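Local coordinates for protein myosin-I heavy chain (Dictyostelium discoideum, PDB 5EJR) that works as an actin-based ATPase motor in the early steps of phagocytosis and adhesion, this chain being a MyTH4-FERM module of its tail, at residues A348-L351 / I352-Y356. Numbering follows the deposited sequence.
Sequences AAIL and IQLLY
Ile352 N, Gln353 N, Leu354 N and Leu355 N reach back four residues to the carbonyls of Ala348, Ala349, Ile350 and Leu351, giving the i to i+4 ladder of the last turns of α-helix 341-355, in the helical central lobe of the FERM domain, with the Ile352 N to Ala348 O bond 2.9 Å long. Beside this ladder, both apolar side-chain pairs across the two segments involve Leu354. Its CD1 methyl passes 4.1 Å from CD2 of Leu351, the two branched ends crossing at a slant, and lies 4.3 Å from CG2 of Ile350. With CG beside its backbone N (chi1 -80°), Leu354 leans back toward the preceding turn, over Ile350 O. Leu351 and Leu354 both also touch Tyr324 of helix 317-332, while Ile350 and Leu354 face Leu412 and Leu405 of helix 402-416. On another side of the helix, Ala348 and Ile352 both pack on Ile390 of helix 383-394, so three neighbouring helices pack against this part of the helix. Tyr356 leaves helical geometry, yet its N still bonds to Ile352 O at 2.8 Å, and its OH is hydrogen-bonded to Gln371 OE1. Like Leu354, Ile352 has its longer branch turned beside the backbone N, which brings CG1 to 3.3 Å from Ala348 O.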
loop_
_atom_site.group_PDB
_atom_site.type_symbol
_atom_site.label_atom_id
_atom_site.label_comp_id
_atom_site.label_asym_id
_atom_site.label_seq_id
_atom_site.Cartn_x
_atom_site.Cartn_y
_atom_site.Cartn_z
ATOM N N ALA A 348 -31.023 18.167 -8.327
ATOM C CA ALA A 348 -30.968 18.060 -9.780
ATOM C C ALA A 348 -31.045 19.458 -10.398
ATOM O O ALA A 348 -30.190 19.774 -11.210
ATOM C CB ALA A 348 -32.102 17.165 -10.264
ATOM N N ALA A 349 -31.944 20.359 -9.890
ATOM C CA ALA A 349 -32.050 21.743 -10.408
ATOM C C ALA A 349 -30.757 22.535 -10.295
ATOM O O ALA A 349 -30.370 23.188 -11.265
ATOM C CB ALA A 349 -33.210 22.498 -9.766
ATOM N N ILE A 350 -30.066 22.445 -9.128
ATOM C CA ILE A 350 -28.797 23.148 -8.910
ATOM C C ILE A 350 -27.748 22.622 -9.845
ATOM O O ILE A 350 -27.035 23.400 -10.450
ATOM C CB ILE A 350 -28.322 23.031 -7.422
ATOM C CG1 ILE A 350 -29.278 23.754 -6.490
ATOM C CG2 ILE A 350 -26.889 23.572 -7.268
ATOM C CD1 ILE A 350 -29.116 23.329 -5.056
ATOM N N LEU A 351 -27.597 21.293 -9.909
ATOM C CA LEU A 351 -26.598 20.662 -10.761
ATOM C C LEU A 351 -26.811 20.954 -12.235
ATOM O O LEU A 351 -25.833 21.053 -12.977
ATOM C CB LEU A 351 -26.503 19.143 -10.486
ATOM C CG LEU A 351 -26.008 18.727 -9.066
ATOM C CD1 LEU A 351 -25.851 17.241 -8.978
ATOM C CD2 LEU A 351 -24.671 19.362 -8.734
ATOM N N ILE A 352 -28.072 21.121 -12.655
ATOM C CA ILE A 352 -28.390 21.504 -14.055
ATOM C C ILE A 352 -27.911 22.958 -14.288
ATOM O O ILE A 352 -27.236 23.219 -15.279
ATOM C CB ILE A 352 -29.913 21.301 -14.361
ATOM C CG1 ILE A 352 -30.222 19.789 -14.511
ATOM C CG2 ILE A 352 -30.356 22.090 -15.645
ATOM C CD1 ILE A 352 -31.729 19.427 -14.429
ATOM N N GLN A 353 -28.165 23.866 -13.337
ATOM C CA GLN A 353 -27.709 25.258 -13.469
ATOM C C GLN A 353 -26.173 25.319 -13.542
ATOM O O GLN A 353 -25.618 26.167 -14.263
ATOM C CB GLN A 353 -28.298 26.150 -12.363
ATOM C CG GLN A 353 -28.211 27.647 -12.703
ATOM C CD GLN A 353 -28.710 28.591 -11.638
ATOM O OE1 GLN A 353 -29.400 28.209 -10.700
ATOM N NE2 GLN A 353 -28.387 29.868 -11.771
ATOM N N LEU A 354 -25.479 24.363 -12.883
ATOM C CA LEU A 354 -24.021 24.300 -12.957
ATOM C C LEU A 354 -23.550 23.784 -14.329
ATOM O O LEU A 354 -22.522 24.234 -14.826
ATOM C CB LEU A 354 -23.425 23.464 -11.806
ATOM C CG LEU A 354 -23.304 24.174 -10.444
ATOM C CD1 LEU A 354 -23.147 23.158 -9.294
ATOM C CD2 LEU A 354 -22.148 25.127 -10.426
ATOM N N LEU A 355 -24.262 22.829 -14.927
ATOM C CA LEU A 355 -23.897 22.317 -16.252
ATOM C C LEU A 355 -24.270 23.315 -17.369
ATOM O O LEU A 355 -23.585 23.382 -18.386
ATOM C CB LEU A 355 -24.650 21.012 -16.543
ATOM C CG LEU A 355 -24.213 19.771 -15.824
ATOM C CD1 LEU A 355 -25.266 18.674 -15.992
ATOM C CD2 LEU A 355 -22.853 19.307 -16.341
ATOM N N TYR A 356 -25.382 24.036 -17.195
ATOM C CA TYR A 356 -25.913 24.962 -18.199
ATOM C C TYR A 356 -26.132 26.367 -17.625
ATOM O O TYR A 356 -27.271 26.742 -17.358
ATOM C CB TYR A 356 -27.194 24.363 -18.827
ATOM C CG TYR A 356 -26.969 22.962 -19.362
ATOM C CD1 TYR A 356 -26.264 22.748 -20.544
ATOM C CD2 TYR A 356 -27.433 21.849 -18.670
ATOM C CE1 TYR A 356 -26.042 21.459 -21.031
ATOM C CE2 TYR A 356 -27.189 20.557 -19.130
ATOM C CZ TYR A 356 -26.516 20.365 -20.324
ATOM O OH TYR A 356 -26.303 19.084 -20.790
#